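Local coordinates for conserved Archaeal protein (Sulfolobus acidocaldarius, PDB 4OPC) that reduces the double bonds of geranylgeranyl chains in archaeal membrane lipid precursors, using a bound FAD cofactor, at residues K3-D8 with E116-T121; L317-T322 with S328-M333; Q356-D361 with S405-L410. All coordinates share one frame; numbering follows the deposited sequence.

Contact 1. Residues K3-D8 with E116-T121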
loop_
_atom_site.group_PDB
_atom_site.type_symbol
_atom_site.label_atom_id
_atom_site.label_comp_id
_atom_site.label_asym_id
_atom_site.label_seq_id
_atom_site.Cartn_x
_atom_site.Cartn_y
_atom_site.Cartn_z
ATOM N N LYS A 3 22.728 6.353 27.337
ATOM C CA LYS A 3 22.677 4.889 27.362
ATOM C C LYS A 3 22.744 4.284 25.962
ATOM O O LYS A 3 22.046 4.732 25.050
ATOM C CB LYS A 3 21.395 4.430 28.058
ATOM C CG LYS A 3 21.386 2.974 28.494
ATOM C CD LYS A 3 20.072 2.629 29.185
ATOM C CE LYS A 3 20.093 1.228 29.776
ATOM N NZ LYS A 3 18.769 0.850 30.348
ATOM N N GLU A 4 23.576 3.257 25.804
ATOM C CA GLU A 4 23.737 2.563 24.529
ATOM C C GLU A 4 23.420 1.080 24.676
ATOM O O GLU A 4 23.907 0.424 25.605
ATOM C CB GLU A 4 25.166 2.710 24.006
ATOM C CG GLU A 4 25.637 4.142 23.811
ATOM C CD GLU A 4 27.069 4.216 23.311
ATOM O OE1 GLU A 4 27.782 3.192 23.388
ATOM O OE2 GLU A 4 27.483 5.296 22.841
ATOM N N LEU A 5 22.623 0.562 23.745
ATOM C CA LEU A 5 22.193 -0.836 23.750
ATOM C C LEU A 5 22.485 -1.501 22.410
ATOM O O LEU A 5 22.424 -0.848 21.376
ATOM C CB LEU A 5 20.702 -0.910 24.060
ATOM C CG LEU A 5 20.311 -0.207 25.361
ATOM C CD1 LEU A 5 18.802 -0.113 25.485
ATOM C CD2 LEU A 5 20.905 -0.930 26.561
ATOM N N LYS A 6 22.788 -2.798 22.427
ATOM C CA LYS A 6 23.149 -3.539 21.214
ATOM C C LYS A 6 22.087 -4.556 20.818
ATOM O O LYS A 6 21.831 -5.509 21.556
ATOM C CB LYS A 6 24.484 -4.260 21.413
ATOM C CG LYS A 6 25.645 -3.341 21.731
ATOM C CD LYS A 6 26.300 -2.808 20.472
ATOM C CE LYS A 6 27.542 -1.998 20.813
ATOM N NZ LYS A 6 28.469 -2.755 21.702
ATOM N N TYR A 7 21.491 -4.361 19.644
ATOM C CA TYR A 7 20.469 -5.253 19.117
ATOM C C TYR A 7 20.902 -5.801 17.764
ATOM O O TYR A 7 21.787 -5.253 17.111
ATOM C CB TYR A 7 19.121 -4.523 18.979
ATOM C CG TYR A 7 18.419 -4.351 20.307
ATOM C CD1 TYR A 7 18.810 -3.367 21.195
ATOM C CD2 TYR A 7 17.372 -5.187 20.674
ATOM C CE1 TYR A 7 18.190 -3.220 22.427
ATOM C CE2 TYR A 7 16.747 -5.050 21.907
ATOM C CZ TYR A 7 17.147 -4.058 22.768
ATOM O OH TYR A 7 16.543 -3.905 24.003
ATOM N N ASP A 8 20.295 -6.903 17.351
ATOM C CA ASP A 8 20.552 -7.417 16.018
ATOM C C ASP A 8 19.771 -6.608 14.994
ATOM O O ASP A 8 20.331 -6.180 13.976
ATOM C CB ASP A 8 20.164 -8.886 15.928
ATOM C CG ASP A 8 21.068 -9.759 16.754
ATOM O OD1 ASP A 8 22.300 -9.504 16.779
ATOM O OD2 ASP A 8 20.557 -10.703 17.393
ATOM N N GLU A 116 11.289 -7.641 21.513
ATOM C CA GLU A 116 11.057 -6.584 22.486
ATOM C C GLU A 116 10.314 -5.433 21.818
ATOM O O GLU A 116 10.619 -5.081 20.678
ATOM C CB GLU A 116 12.382 -6.099 23.079
ATOM C CG GLU A 116 12.204 -5.135 24.233
ATOM C CD GLU A 116 13.488 -4.867 24.997
ATOM O OE1 GLU A 116 14.566 -5.308 24.545
ATOM O OE2 GLU A 116 13.403 -4.218 26.060
ATOM N N ILE A 117 9.333 -4.860 22.514
ATOM C CA ILE A 117 8.530 -3.765 21.970
ATOM C C ILE A 117 8.463 -2.593 22.940
ATOM O O ILE A 117 8.086 -2.767 24.100
ATOM C CB ILE A 117 7.102 -4.223 21.673
ATOM C CG1 ILE A 117 7.124 -5.400 20.693
ATOM C CG2 ILE A 117 6.256 -3.053 21.132
ATOM C CD1 ILE A 117 5.758 -5.894 20.275
ATOM N N TRP A 118 8.835 -1.408 22.462
ATOM C CA TRP A 118 8.666 -0.185 23.239
ATOM C C TRP A 118 7.662 0.725 22.543
ATOM O O TRP A 118 7.925 1.219 21.443
ATOM C CB TRP A 118 9.990 0.566 23.400
ATOM C CG TRP A 118 11.123 -0.201 24.057
ATOM C CD1 TRP A 118 11.054 -1.404 24.706
ATOM C CD2 TRP A 118 12.493 0.203 24.099
ATOM N NE1 TRP A 118 12.306 -1.773 25.137
ATOM C CE2 TRP A 118 13.206 -0.805 24.776
ATOM C CE3 TRP A 118 13.186 1.316 23.616
ATOM C CZ2 TRP A 118 14.581 -0.727 24.994
ATOM C CZ3 TRP A 118 14.555 1.389 23.828
ATOM C CH2 TRP A 118 15.234 0.376 24.513
ATOM N N ASP A 119 6.514 0.925 23.171
ATOM C CA ASP A 119 5.528 1.872 22.668
ATOM C C ASP A 119 5.851 3.281 23.159
ATOM O O ASP A 119 6.752 3.484 23.997
ATOM C CB ASP A 119 4.090 1.451 23.040
ATOM C CG ASP A 119 3.762 1.662 24.520
ATOM O OD1 ASP A 119 4.682 1.627 25.367
ATOM O OD2 ASP A 119 2.575 1.834 24.852
ATOM N N LEU A 120 5.100 4.254 22.647
ATOM C CA LEU A 120 5.344 5.672 22.931
ATOM C C LEU A 120 6.820 6.043 22.742
ATOM O O LEU A 120 7.357 6.893 23.463
ATOM C CB LEU A 120 4.843 6.068 24.326
ATOM C CG LEU A 120 4.133 7.427 24.380
ATOM C CD1 LEU A 120 2.799 7.414 23.605
ATOM C CD2 LEU A 120 3.931 7.889 25.815
ATOM N N THR A 121 7.465 5.397 21.775
ATOM C CA THR A 121 8.890 5.571 21.552
ATOM C C THR A 121 9.154 5.936 20.107
ATOM O O THR A 121 8.742 5.223 19.197
ATOM C CB THR A 121 9.667 4.299 21.935
ATOM O OG1 THR A 121 9.489 4.054 23.334
ATOM C CG2 THR A 121 11.164 4.469 21.668
#
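Tyr7 and Glu116 make the polar half of this contact. The phenol oxygen Tyr7 OH donates to Glu116 OE1 at 2.5 Å, very short and of doubtful length because Glu116 was modelled in two conformations. The carboxylate oxygen lies at the edge of the phenol, near its plane, while the ring and carboxylate planes are turned 48° apart. Glu116 reaches there because its CG stands anti to the backbone N (chi1 -172°) and the chain runs on extended. Its other oxygen, OE2, accepts from Trp118 NE1 at 2.8 Å, from above the carboxylate plane.

The apolar half is Leu5 CD1 against Trp118 CH2, 3.7 Å apart, with the methyl at the indole edge. The indole suits its place by offering both an N-H to Glu116 and a hydrocarbon edge to the apolar leucine. With an alanine in place of Trp118, Glu116 OE2 would probably lose its donor and a gap open beside Leu5.

Strand 3-6 and strand 116-118 are edge strands of two different sheets, the latter in the Rossmann-type FAD domain. In this conformer the two donors would tend to favour a charged carboxylate, though the short bond leaves this uncertain.

Contact 2. Residues L317-T322 with S328-M333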
loop_
_atom_site.group_PDB
_atom_site.type_symbol
_atom_site.label_atom_id
_atom_site.label_comp_id
_atom_site.label_asym_id
_atom_site.label_seq_id
_atom_site.Cartn_x
_atom_site.Cartn_y
_atom_site.Cartn_z
ATOM N N LEU A 317 17.576 -12.559 7.455
ATOM C CA LEU A 317 18.091 -13.873 7.832
ATOM C C LEU A 317 19.272 -14.269 6.949
ATOM O O LEU A 317 20.252 -14.827 7.445
ATOM C CB LEU A 317 16.979 -14.923 7.812
ATOM C CG LEU A 317 15.902 -14.676 8.874
ATOM C CD1 LEU A 317 14.708 -15.596 8.673
ATOM C CD2 LEU A 317 16.467 -14.811 10.284
ATOM N N SER A 318 19.209 -13.968 5.658
ATOM C CA SER A 318 20.332 -14.256 4.776
ATOM C C SER A 318 21.565 -13.432 5.143
ATOM O O SER A 318 22.686 -13.955 5.168
ATOM C CB SER A 318 19.936 -14.031 3.319
ATOM O OG SER A 318 18.956 -14.974 2.930
ATOM N N ALA A 319 21.359 -12.158 5.451
ATOM C CA ALA A 319 22.460 -11.279 5.833
ATOM C C ALA A 319 23.170 -11.757 7.096
ATOM O O ALA A 319 24.392 -11.614 7.218
ATOM C CB ALA A 319 21.967 -9.848 6.004
ATOM N N PHE A 320 22.419 -12.318 8.041
ATOM C CA PHE A 320 23.046 -12.870 9.239
ATOM C C PHE A 320 23.867 -14.126 8.941
ATOM O O PHE A 320 24.803 -14.439 9.673
ATOM C CB PHE A 320 22.025 -13.068 10.374
ATOM C CG PHE A 320 21.817 -11.826 11.191
ATOM C CD1 PHE A 320 22.706 -11.498 12.206
ATOM C CD2 PHE A 320 20.772 -10.966 10.923
ATOM C CE1 PHE A 320 22.547 -10.336 12.945
ATOM C CE2 PHE A 320 20.611 -9.797 11.655
ATOM C CZ PHE A 320 21.501 -9.483 12.667
ATOM N N GLU A 321 23.547 -14.811 7.846
ATOM C CA GLU A 321 24.318 -15.973 7.398
ATOM C C GLU A 321 25.646 -15.576 6.771
ATOM O O GLU A 321 26.647 -16.274 6.920
ATOM C CB GLU A 321 23.548 -16.753 6.332
ATOM C CG GLU A 321 22.248 -17.371 6.772
ATOM C CD GLU A 321 21.540 -18.060 5.623
ATOM O OE1 GLU A 321 22.113 -18.107 4.510
ATOM O OE2 GLU A 321 20.415 -18.560 5.825
ATOM N N THR A 322 25.634 -14.478 6.018
ATOM C CA THR A 322 26.826 -14.046 5.291
ATOM C C THR A 322 27.656 -13.072 6.104
ATOM O O THR A 322 28.856 -12.919 5.862
ATOM C CB THR A 322 26.462 -13.354 3.968
ATOM O OG1 THR A 322 25.633 -12.215 4.237
ATOM C CG2 THR A 322 25.710 -14.303 3.045
ATOM N N SER A 328 24.362 -4.750 -1.003
ATOM C CA SER A 328 24.443 -6.017 -1.720
ATOM C C SER A 328 24.034 -7.179 -0.824
ATOM O O SER A 328 23.358 -8.117 -1.272
ATOM C CB SER A 328 25.853 -6.245 -2.260
ATOM O OG SER A 328 26.234 -5.189 -3.117
ATOM N N GLY A 329 24.438 -7.115 0.440
ATOM C CA GLY A 329 24.093 -8.151 1.394
ATOM C C GLY A 329 22.608 -8.247 1.693
ATOM O O GLY A 329 22.118 -9.315 2.068
ATOM N N LEU A 330 21.900 -7.134 1.527
ATOM C CA LEU A 330 20.473 -7.068 1.809
ATOM C C LEU A 330 19.640 -7.033 0.524
ATOM O O LEU A 330 18.417 -6.924 0.576
ATOM C CB LEU A 330 20.185 -5.824 2.660
ATOM C CG LEU A 330 20.752 -5.883 4.085
ATOM C CD1 LEU A 330 20.676 -4.527 4.747
ATOM C CD2 LEU A 330 20.024 -6.912 4.930
ATOM N N TRP A 331 20.308 -7.147 -0.618
ATOM C CA TRP A 331 19.676 -6.922 -1.926
ATOM C C TRP A 331 18.539 -7.890 -2.235
ATOM O O TRP A 331 17.659 -7.577 -3.042
ATOM C CB TRP A 331 20.738 -6.989 -3.022
ATOM C CG TRP A 331 20.393 -6.215 -4.262
ATOM C CD1 TRP A 331 20.099 -6.723 -5.494
ATOM C CD2 TRP A 331 20.298 -4.789 -4.381
ATOM N NE1 TRP A 331 19.840 -5.702 -6.374
ATOM C CE2 TRP A 331 19.958 -4.506 -5.717
ATOM C CE3 TRP A 331 20.491 -3.724 -3.493
ATOM C CZ2 TRP A 331 19.782 -3.199 -6.181
ATOM C CZ3 TRP A 331 20.321 -2.429 -3.955
ATOM C CH2 TRP A 331 19.966 -2.179 -5.284
ATOM N N ASP A 332 18.550 -9.058 -1.598
ATOM C CA ASP A 332 17.473 -10.031 -1.786
ATOM C C ASP A 332 16.117 -9.457 -1.405
ATOM O O ASP A 332 15.081 -9.950 -1.850
ATOM C CB ASP A 332 17.731 -11.303 -0.979
ATOM C CG ASP A 332 18.708 -12.235 -1.657
ATOM O OD1 ASP A 332 18.984 -12.041 -2.859
ATOM O OD2 ASP A 332 19.187 -13.168 -0.985
ATOM N N MET A 333 16.123 -8.421 -0.574
ATOM C CA MET A 333 14.888 -7.718 -0.240
ATOM C C MET A 333 14.210 -7.266 -1.528
ATOM O O MET A 333 13.009 -7.482 -1.729
ATOM C CB MET A 333 15.171 -6.496 0.635
ATOM C CG MET A 333 13.973 -5.569 0.793
ATOM S SD MET A 333 12.634 -6.373 1.700
ATOM C CE MET A 333 11.258 -5.301 1.307
HETATM O O HOH W 1 17.643 -14.248 0.825
HETATM O O HOH W 2 23.704 -11.597 2.345
#
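Thr322 OG1 is linked through a water (water 2), 2.8 Å away, to Gly329 O, and it also accepts from the backbone N of Asp324. The water gives a hydrogen to Gly329 O, likewise at 2.8 Å, and so carries the contact from the last turn of helix 302-322 to the short helical turn 327-330. A small hydroxyl residue suits this place, serving the turn that follows the helix as well as the bridge.

A second water (water 1) joins Ser318 OG to Asp332 OD2, to which it donates. Both side chains were modelled in two conformations, so this bridge is less certain than the first; Ser318 OG and Asp332 OD2 are 4.3 Å apart, too far to bond directly.

To one side of the waters the contact is apolar. Ala319 CB meets Leu330 CD2 at 3.7 Å and lies 4.0 Å from Gly329 O. In Leu330, chi1 (-68°) sets CG beside the backbone N, and it is the CD2 branch, not CD1 continuing the extended chain, that meets the alanine methyl. Gly329 has no side chain and Ala319 only a methyl, in keeping with the close approach of Ala319 CA and Gly329 CA, 5.7 Å apart.

Leu330 also packs on Ile285 of strand 284-286, while Met333 reaches back to Cys311, whose disulfide with Cys336 ties helix 302-322 to helix 332-357. The contact thus joins the C-terminal end of helix 302-322 to the short helical segment 327-330 and the start of helix 332-357: a methyl pair supplies the direct apolar contact, and two waters link the polar groups beside it.

Contact 3. Residues Q356-D361 with S405-L410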
loop_
_atom_site.group_PDB
_atom_site.type_symbol
_atom_site.label_atom_id
_atom_site.label_comp_id
_atom_site.label_asym_id
_atom_site.label_seq_id
_atom_site.Cartn_x
_atom_site.Cartn_y
_atom_site.Cartn_z
ATOM N N GLN A 356 -6.738 7.542 -14.206
ATOM C CA GLN A 356 -6.951 8.857 -13.593
ATOM C C GLN A 356 -7.236 9.964 -14.608
ATOM O O GLN A 356 -7.760 11.011 -14.237
ATOM C CB GLN A 356 -5.765 9.236 -12.709
ATOM C CG GLN A 356 -5.693 8.423 -11.424
ATOM C CD GLN A 356 -4.442 8.710 -10.621
ATOM O OE1 GLN A 356 -3.342 8.810 -11.168
ATOM N NE2 GLN A 356 -4.597 8.841 -9.310
ATOM N N LYS A 357 -6.914 9.746 -15.882
ATOM C CA LYS A 357 -7.156 10.753 -16.912
ATOM C C LYS A 357 -8.473 10.544 -17.658
ATOM O O LYS A 357 -8.860 11.386 -18.478
ATOM C CB LYS A 357 -6.006 10.811 -17.928
ATOM C CG LYS A 357 -4.687 11.344 -17.383
ATOM C CD LYS A 357 -4.647 12.857 -17.350
ATOM C CE LYS A 357 -3.258 13.344 -16.960
ATOM N NZ LYS A 357 -3.196 14.826 -16.840
ATOM N N LEU A 358 -9.177 9.451 -17.373
ATOM C CA LEU A 358 -10.432 9.168 -18.078
ATOM C C LEU A 358 -11.552 10.040 -17.538
ATOM O O LEU A 358 -11.565 10.380 -16.353
ATOM C CB LEU A 358 -10.818 7.694 -17.941
ATOM C CG LEU A 358 -9.883 6.678 -18.609
ATOM C CD1 LEU A 358 -10.386 5.256 -18.350
ATOM C CD2 LEU A 358 -9.739 6.942 -20.108
ATOM N N SER A 359 -12.482 10.423 -18.408
ATOM C CA SER A 359 -13.648 11.179 -17.969
ATOM C C SER A 359 -14.736 10.247 -17.461
ATOM O O SER A 359 -14.713 9.042 -17.738
ATOM C CB SER A 359 -14.206 12.007 -19.123
ATOM O OG SER A 359 -14.781 11.161 -20.109
ATOM N N ASN A 360 -15.706 10.804 -16.741
ATOM C CA ASN A 360 -16.867 10.013 -16.357
ATOM C C ASN A 360 -17.544 9.405 -17.582
ATOM O O ASN A 360 -17.968 8.257 -17.544
ATOM C CB ASN A 360 -17.876 10.827 -15.540
ATOM C CG ASN A 360 -17.509 10.903 -14.081
ATOM O OD1 ASN A 360 -16.594 10.218 -13.626
ATOM N ND2 ASN A 360 -18.219 11.730 -13.336
ATOM N N ASP A 361 -17.648 10.170 -18.668
ATOM C CA ASP A 361 -18.286 9.647 -19.877
ATOM C C ASP A 361 -17.510 8.446 -20.404
ATOM O O ASP A 361 -18.115 7.469 -20.851
ATOM C CB ASP A 361 -18.401 10.716 -20.972
ATOM C CG ASP A 361 -19.473 11.754 -20.675
ATOM O OD1 ASP A 361 -20.373 11.490 -19.846
ATOM O OD2 ASP A 361 -19.415 12.842 -21.284
ATOM N N SER A 405 -11.567 10.555 -27.397
ATOM C CA SER A 405 -11.493 9.868 -26.116
ATOM C C SER A 405 -10.123 9.260 -25.859
ATOM O O SER A 405 -9.506 8.673 -26.752
ATOM C CB SER A 405 -12.550 8.770 -26.034
ATOM O OG SER A 405 -12.398 8.037 -24.828
ATOM N N LEU A 406 -9.655 9.387 -24.625
ATOM C CA LEU A 406 -8.428 8.720 -24.213
ATOM C C LEU A 406 -8.567 7.197 -24.233
ATOM O O LEU A 406 -7.574 6.490 -24.207
ATOM C CB LEU A 406 -7.971 9.200 -22.830
ATOM C CG LEU A 406 -7.262 10.557 -22.804
ATOM C CD1 LEU A 406 -6.752 10.862 -21.401
ATOM C CD2 LEU A 406 -6.119 10.599 -23.806
ATOM N N LEU A 407 -9.795 6.687 -24.301
ATOM C CA LEU A 407 -9.979 5.237 -24.338
ATOM C C LEU A 407 -9.230 4.597 -25.501
ATOM O O LEU A 407 -8.789 3.460 -25.394
ATOM C CB LEU A 407 -11.458 4.882 -24.447
ATOM C CG LEU A 407 -12.272 5.112 -23.175
ATOM C CD1 LEU A 407 -13.741 4.939 -23.538
ATOM C CD2 LEU A 407 -11.848 4.160 -22.065
ATOM N N PHE A 408 -9.085 5.327 -26.604
ATOM C CA PHE A 408 -8.431 4.788 -27.791
ATOM C C PHE A 408 -6.932 4.558 -27.602
ATOM O O PHE A 408 -6.286 3.999 -28.484
ATOM C CB PHE A 408 -8.684 5.678 -29.014
ATOM C CG PHE A 408 -10.120 5.671 -29.485
ATOM C CD1 PHE A 408 -10.619 4.606 -30.219
ATOM C CD2 PHE A 408 -10.966 6.735 -29.198
ATOM C CE1 PHE A 408 -11.946 4.595 -30.657
ATOM C CE2 PHE A 408 -12.293 6.735 -29.627
ATOM C CZ PHE A 408 -12.783 5.665 -30.356
ATOM N N LYS A 409 -6.382 4.997 -26.477
ATOM C CA LYS A 409 -4.968 4.775 -26.184
ATOM C C LYS A 409 -4.722 3.496 -25.410
ATOM O O LYS A 409 -3.596 3.245 -24.980
ATOM C CB LYS A 409 -4.386 5.962 -25.422
ATOM C CG LYS A 409 -4.162 7.171 -26.324
ATOM C CD LYS A 409 -3.763 8.388 -25.523
ATOM C CE LYS A 409 -3.394 9.551 -26.424
ATOM N NZ LYS A 409 -2.166 9.270 -27.228
ATOM N N LEU A 410 -5.756 2.676 -25.247
ATOM C CA LEU A 410 -5.643 1.529 -24.344
ATOM C C LEU A 410 -4.596 0.525 -24.833
ATOM O O LEU A 410 -3.901 -0.099 -24.021
ATOM C CB LEU A 410 -6.994 0.838 -24.164
ATOM C CG LEU A 410 -6.957 -0.346 -23.190
ATOM C CD1 LEU A 410 -6.588 0.153 -21.800
ATOM C CD2 LEU A 410 -8.280 -1.094 -23.171
#
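Leu358 and Leu407, both buried, meet at about a right angle in the enclosed part of this contact, with Leu358 CD2 and Leu407 CD2 4.0 Å apart. The same Leu358 methyl also rests 4.0 Å from Leu406 CB, so a single branch touches two successive leucines of the 3-10 turn 406-409. Leu358 CG is anti to its carbonyl carbon (chi1 -66°); CD1 continues the chain and comes within 4.1 Å of Leu407 CD2, while CD2 branches off to make the two contacts just named. Leucine suits this place because its branched end fills space between Leu406 and Leu407.

The other side of the contact, at exposed Lys357, is close at one point but open to solvent. Leu406 CD1 lies 3.6 Å from Lys357 CB and equally far from Lys357 O, so it is the root of the lysine that packs. Beyond CG the lysine bends at chi2 (-82°), and its ammonium end leads away from the turn. Lysine fits here because its base is aliphatic while its charge can stay at the surface.

The leucine-bearing turn is itself braced by Ser405, whose OG accepts from Leu407 N at 3.0 Å in a nearly straight bond (160°), forming an ST turn. The same oxygen is hydrogen-bonded to Asp362 OD1, a polar tie back to the other side.

Leu358 occupies the break between helix 332-357 and helix 360-368, packing on Ile363, and Ser359 caps the second helix through Asp362 N. This bend adjoins the bound phospholipid, which Gln356 touches. On the other side, Lys409 stands at the N-cap position of helix 410-425, and Leu410 packs on helix 388-397. The contact therefore joins the bend between two successive helices to the turn that leads from helix 388-397 into helix 410-425.

Contacts 1 and 2 are neighbours, with centres 22 Å apart; they touch where Asp8 CB packs on Phe320 CZ at 3.6 Å. Contact 3 lies on the opposite side of the chain's centre, its centre about 51 Å from that of contact 1 and 44 Å from that of contact 2. Helix 332-357 spans the latter gap, starting in contact 2 and ending in contact 3. The ligands divide the same way: in contact 1 Thr121 touches the reduced flavin cofactor and the Trp118 side chain lies about 9 Å from it, whereas in contact 3 Gln356 touches the bound phospholipid and the Leu358 side chain is about 4 Å from it. Contact 2 lies away from the known binding sites.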